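MdcA (Pseudomonas aeruginosa, PDB 5VIT) probably acts as the transferase subunit of malonate decarboxylase, exchanging acetyl for malonyl on the acyl-carrier protein of the complex. Local coordinates at residues Thr265-Glu277 with Leu291-Trp305. Sequence-based numbering, arbitrary orientation.
Sequences TAAIELILPTYGE and LNPHPTLIPAIESGW
The indole of Trp305 lies against the helix turn Leu272-Glu277. Leu272 C and CB lie over one face, toward its rim. At its edge sit Glu277 N and Gly276 C, with Trp305 CH2 3.5 Å from Gly276 C. A water in the ring plane accepts from Trp305 NE1 and donates to Glu277 OE2. The His294 ring carries Leu291 CD2 over one face, while its edge meets the carboxylate of Glu269. Here His294 ND1 donates to Glu269 OE2 at 2.8 Å, with the acceptor nearly in the ring plane. The carboxylate and ring planes are 29° apart, and ND1 meets OE2 on its syn side, somewhat out of the carboxylate plane. Glu269 OE1 takes a short bond from Thr296 OG1 (2.5 Å), on its syn side but tilted well out of that plane. His259 ND1 of strand 256-259 also bonds Glu269 OE2, giving it two imidazole partners. Helix 263-278 is the connection of a beta-alpha-beta crossover between adjacent parallel strands 256-259 and 288-290. The axes of helices 265-277 and 298-302 run 7.9 Å apart at 34°. Between them, a water joins Glu269 O, Thr296 O and Ala300 N. Leu270 CD2 packs on Pro299 CG at 3.8 Å. Ser303 OG, anti to its carbonyl carbon (chi1 -56°), bonds back to Pro299 O and touches Pro273 CB at 3.3 Å.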
loop_
_atom_site.group_PDB
_atom_site.type_symbol
_atom_site.label_atom_id
_atom_site.label_comp_id
_atom_site.label_asym_id
_atom_site.label_seq_id
_atom_site.Cartn_x
_atom_site.Cartn_y
_atom_site.Cartn_z
ATOM N N THR A 265 18.124 0.588 -6.915
ATOM C CA THR A 265 18.727 1.163 -5.712
ATOM C C THR A 265 19.444 2.458 -6.037
ATOM O O THR A 265 19.497 3.384 -5.198
ATOM C CB THR A 265 19.711 0.201 -5.044
ATOM O OG1 THR A 265 20.668 -0.262 -6.013
ATOM C CG2 THR A 265 18.956 -0.993 -4.460
ATOM N N ALA A 266 20.003 2.524 -7.248
ATOM C CA ALA A 266 20.659 3.740 -7.702
ATOM C C ALA A 266 19.661 4.913 -7.637
ATOM O O ALA A 266 20.010 6.020 -7.212
ATOM C CB ALA A 266 21.214 3.559 -9.117
ATOM N N ALA A 267 18.410 4.645 -8.018
ATOM C CA ALA A 267 17.341 5.644 -7.968
ATOM C C ALA A 267 17.060 6.156 -6.549
ATOM O O ALA A 267 16.813 7.353 -6.337
ATOM C CB ALA A 267 16.046 5.060 -8.589
ATOM N N ILE A 268 17.057 5.252 -5.579
ATOM C CA ILE A 268 16.937 5.670 -4.192
ATOM C C ILE A 268 18.066 6.662 -3.845
ATOM O O ILE A 268 17.810 7.760 -3.344
ATOM C CB ILE A 268 16.993 4.464 -3.232
ATOM C CG1 ILE A 268 15.824 3.516 -3.506
ATOM C CG2 ILE A 268 17.055 4.942 -1.764
ATOM C CD1 ILE A 268 15.920 2.211 -2.778
ATOM N N GLU A 269 19.304 6.267 -4.134
ATOM C CA GLU A 269 20.461 7.097 -3.840
ATOM C C GLU A 269 20.327 8.503 -4.465
ATOM O O GLU A 269 20.555 9.517 -3.788
ATOM C CB GLU A 269 21.733 6.404 -4.330
ATOM C CG GLU A 269 21.943 5.021 -3.711
ATOM C CD GLU A 269 22.931 4.189 -4.493
ATOM O OE1 GLU A 269 23.756 4.785 -5.216
ATOM O OE2 GLU A 269 22.893 2.938 -4.398
ATOM N N LEU A 270 19.896 8.557 -5.724
ATOM C CA LEU A 270 19.803 9.823 -6.449
ATOM C C LEU A 270 18.625 10.714 -6.035
ATOM O O LEU A 270 18.625 11.902 -6.361
ATOM C CB LEU A 270 19.750 9.561 -7.961
ATOM C CG LEU A 270 21.100 9.055 -8.491
ATOM C CD1 LEU A 270 20.969 8.533 -9.887
ATOM C CD2 LEU A 270 22.181 10.148 -8.435
ATOM N N ILE A 271 17.646 10.197 -5.297
ATOM C CA ILE A 271 16.572 11.097 -4.871
ATOM C C ILE A 271 16.520 11.364 -3.363
ATOM O O ILE A 271 15.645 12.092 -2.892
ATOM C CB ILE A 271 15.175 10.600 -5.355
ATOM C CG1 ILE A 271 14.707 9.364 -4.570
ATOM C CG2 ILE A 271 15.216 10.351 -6.852
ATOM C CD1 ILE A 271 13.297 8.903 -4.917
ATOM N N LEU A 272 17.471 10.829 -2.605
ATOM C CA LEU A 272 17.603 11.258 -1.207
ATOM C C LEU A 272 17.741 12.794 -1.069
ATOM O O LEU A 272 17.039 13.403 -0.249
ATOM C CB LEU A 272 18.787 10.561 -0.528
ATOM C CG LEU A 272 18.574 9.093 -0.160
ATOM C CD1 LEU A 272 19.851 8.484 0.416
ATOM C CD2 LEU A 272 17.411 8.957 0.836
ATOM N N PRO A 273 18.614 13.434 -1.880
ATOM C CA PRO A 273 18.744 14.887 -1.677
ATOM C C PRO A 273 17.628 15.730 -2.319
ATOM O O PRO A 273 17.655 16.958 -2.215
ATOM C CB PRO A 273 20.107 15.219 -2.303
ATOM C CG PRO A 273 20.439 14.109 -3.202
ATOM C CD PRO A 273 19.565 12.919 -2.882
ATOM N N THR A 274 16.647 15.083 -2.943
ATOM C CA THR A 274 15.479 15.790 -3.448
ATOM C C THR A 274 14.236 15.341 -2.702
ATOM O O THR A 274 13.725 16.045 -1.806
ATOM C CB THR A 274 15.307 15.566 -4.960
ATOM O OG1 THR A 274 15.389 14.159 -5.258
ATOM C CG2 THR A 274 16.414 16.282 -5.705
ATOM N N TYR A 275 13.746 14.159 -3.065
ATOM C CA TYR A 275 12.574 13.605 -2.403
ATOM C C TYR A 275 12.798 13.425 -0.892
ATOM O O TYR A 275 11.950 13.802 -0.077
ATOM C CB TYR A 275 12.180 12.265 -3.043
ATOM C CG TYR A 275 10.944 11.690 -2.408
ATOM C CD1 TYR A 275 9.707 12.311 -2.561
ATOM C CD2 TYR A 275 11.015 10.543 -1.626
ATOM C CE1 TYR A 275 8.564 11.795 -1.949
ATOM C CE2 TYR A 275 9.891 10.015 -1.032
ATOM C CZ TYR A 275 8.672 10.640 -1.193
ATOM O OH TYR A 275 7.570 10.114 -0.575
ATOM N N GLY A 276 13.928 12.826 -0.520
ATOM C CA GLY A 276 14.228 12.623 0.889
ATOM C C GLY A 276 14.276 13.942 1.645
ATOM O O GLY A 276 13.724 14.064 2.742
ATOM N N GLU A 277 14.940 14.923 1.038
ATOM C CA GLU A 277 15.005 16.281 1.568
ATOM C C GLU A 277 13.603 16.830 1.843
ATOM O O GLU A 277 13.350 17.389 2.914
ATOM C CB GLU A 277 15.772 17.190 0.591
ATOM C CG GLU A 277 15.998 18.618 1.072
ATOM C CD GLU A 277 16.728 18.687 2.407
ATOM O OE1 GLU A 277 16.502 19.666 3.144
ATOM O OE2 GLU A 277 17.526 17.772 2.723
ATOM N N LEU A 291 28.726 -0.368 1.529
ATOM C CA LEU A 291 28.461 -0.153 0.127
ATOM C C LEU A 291 29.746 0.032 -0.644
ATOM O O LEU A 291 30.711 0.645 -0.144
ATOM C CB LEU A 291 27.575 1.090 -0.066
ATOM C CG LEU A 291 26.739 1.159 -1.351
ATOM C CD1 LEU A 291 25.598 0.179 -1.272
ATOM C CD2 LEU A 291 26.193 2.555 -1.555
ATOM N N ASN A 292 29.771 -0.465 -1.872
ATOM C CA ASN A 292 30.809 -0.016 -2.804
ATOM C C ASN A 292 30.682 1.488 -3.012
ATOM O O ASN A 292 29.622 2.062 -2.745
ATOM C CB ASN A 292 30.706 -0.764 -4.122
ATOM C CG ASN A 292 31.147 -2.195 -3.992
ATOM O OD1 ASN A 292 32.330 -2.470 -3.760
ATOM N ND2 ASN A 292 30.207 -3.120 -4.133
ATOM N N PRO A 293 31.760 2.153 -3.444
ATOM C CA PRO A 293 31.550 3.602 -3.506
ATOM C C PRO A 293 30.824 3.976 -4.798
ATOM O O PRO A 293 31.476 4.405 -5.762
ATOM C CB PRO A 293 32.975 4.171 -3.461
ATOM C CG PRO A 293 33.831 3.085 -4.094
ATOM C CD PRO A 293 33.150 1.759 -3.777
ATOM N N HIS A 294 29.501 3.770 -4.813
ATOM C CA HIS A 294 28.672 4.034 -5.987
ATOM C C HIS A 294 28.842 5.478 -6.413
ATOM O O HIS A 294 28.613 6.378 -5.602
ATOM C CB HIS A 294 27.178 3.802 -5.712
ATOM C CG HIS A 294 26.792 2.383 -5.381
ATOM N ND1 HIS A 294 25.520 2.041 -5.037
ATOM C CD2 HIS A 294 27.545 1.253 -5.334
ATOM C CE1 HIS A 294 25.473 0.727 -4.799
ATOM N NE2 HIS A 294 26.668 0.237 -4.980
ATOM N N PRO A 295 29.201 5.715 -7.683
ATOM C CA PRO A 295 29.161 7.114 -8.130
ATOM C C PRO A 295 27.767 7.747 -7.899
ATOM O O PRO A 295 27.658 8.949 -7.650
ATOM C CB PRO A 295 29.521 7.013 -9.621
ATOM C CG PRO A 295 30.447 5.814 -9.677
ATOM C CD PRO A 295 29.803 4.828 -8.700
ATOM N N THR A 296 26.722 6.928 -7.901
ATOM C CA THR A 296 25.364 7.443 -7.731
ATOM C C THR A 296 25.075 7.913 -6.298
ATOM O O THR A 296 24.046 8.541 -6.036
ATOM C CB THR A 296 24.337 6.379 -8.159
ATOM O OG1 THR A 296 24.663 5.119 -7.542
ATOM C CG2 THR A 296 24.399 6.201 -9.667
ATOM N N LEU A 297 26.003 7.642 -5.381
ATOM C CA LEU A 297 25.862 8.089 -3.999
ATOM C C LEU A 297 26.507 9.461 -3.783
ATOM O O LEU A 297 26.300 10.094 -2.749
ATOM C CB LEU A 297 26.477 7.068 -3.036
ATOM C CG LEU A 297 26.044 7.198 -1.577
ATOM C CD1 LEU A 297 24.600 6.746 -1.415
ATOM C CD2 LEU A 297 26.985 6.432 -0.628
ATOM N N ILE A 298 27.291 9.913 -4.753
ATOM C CA ILE A 298 27.985 11.201 -4.641
ATOM C C ILE A 298 27.061 12.360 -4.231
ATOM O O ILE A 298 27.386 13.099 -3.303
ATOM C CB ILE A 298 28.715 11.560 -5.951
ATOM C CG1 ILE A 298 29.872 10.577 -6.181
ATOM C CG2 ILE A 298 29.233 12.998 -5.886
ATOM C CD1 ILE A 298 30.605 10.775 -7.482
ATOM N N PRO A 299 25.892 12.510 -4.881
ATOM C CA PRO A 299 25.119 13.651 -4.375
ATOM C C PRO A 299 24.544 13.465 -2.967
ATOM O O PRO A 299 24.365 14.471 -2.275
ATOM C CB PRO A 299 23.994 13.821 -5.404
ATOM C CG PRO A 299 24.110 12.684 -6.360
ATOM C CD PRO A 299 25.423 12.034 -6.196
ATOM N N ALA A 300 24.258 12.240 -2.536
ATOM C CA ALA A 300 23.855 12.059 -1.139
ATOM C C ALA A 300 24.991 12.455 -0.172
ATOM O O ALA A 300 24.747 13.056 0.873
ATOM C CB ALA A 300 23.416 10.626 -0.878
ATOM N N ILE A 301 26.222 12.102 -0.521
ATOM C CA ILE A 301 27.391 12.467 0.291
ATOM C C ILE A 301 27.606 14.000 0.381
ATOM O O ILE A 301 27.725 14.556 1.480
ATOM C CB ILE A 301 28.673 11.807 -0.260
ATOM C CG1 ILE A 301 28.551 10.275 -0.185
ATOM C CG2 ILE A 301 29.909 12.325 0.497
ATOM C CD1 ILE A 301 29.590 9.498 -1.021
ATOM N N GLU A 302 27.625 14.670 -0.771
ATOM C CA GLU A 302 27.823 16.124 -0.842
ATOM C C GLU A 302 26.745 16.904 -0.103
ATOM O O GLU A 302 27.018 17.965 0.474
ATOM C CB GLU A 302 27.863 16.576 -2.303
ATOM C CG GLU A 302 28.953 15.889 -3.125
ATOM C CD GLU A 302 30.339 16.189 -2.566
ATOM O OE1 GLU A 302 30.676 17.385 -2.428
ATOM O OE2 GLU A 302 31.073 15.234 -2.234
ATOM N N SER A 303 25.522 16.368 -0.127
ATOM C CA SER A 303 24.365 16.989 0.520
ATOM C C SER A 303 24.372 16.784 2.011
ATOM O O SER A 303 23.590 17.407 2.717
ATOM C CB SER A 303 23.059 16.416 -0.032
ATOM O OG SER A 303 23.014 16.571 -1.425
ATOM N N GLY A 304 25.209 15.864 2.483
ATOM C CA GLY A 304 25.362 15.644 3.917
ATOM C C GLY A 304 24.480 14.562 4.521
ATOM O O GLY A 304 24.228 14.567 5.722
ATOM N N TRP A 305 24.001 13.640 3.690
ATOM C CA TRP A 305 23.199 12.505 4.161
ATOM C C TRP A 305 24.069 11.382 4.720
ATOM O O TRP A 305 23.694 10.697 5.668
ATOM C CB TRP A 305 22.339 11.948 3.022
ATOM C CG TRP A 305 21.186 12.824 2.685
ATOM C CD1 TRP A 305 21.226 14.002 1.993
ATOM C CD2 TRP A 305 19.816 12.614 3.041
ATOM N NE1 TRP A 305 19.967 14.538 1.901
ATOM C CE2 TRP A 305 19.081 13.700 2.529
ATOM C CE3 TRP A 305 19.136 11.601 3.723
ATOM C CZ2 TRP A 305 17.701 13.807 2.685
ATOM C CZ3 TRP A 305 17.765 11.704 3.872
ATOM C CH2 TRP A 305 17.062 12.801 3.356
HETATM O O HOH W 1 23.101 10.253 -4.367
HETATM O O HOH W 2 19.431 17.216 1.052
#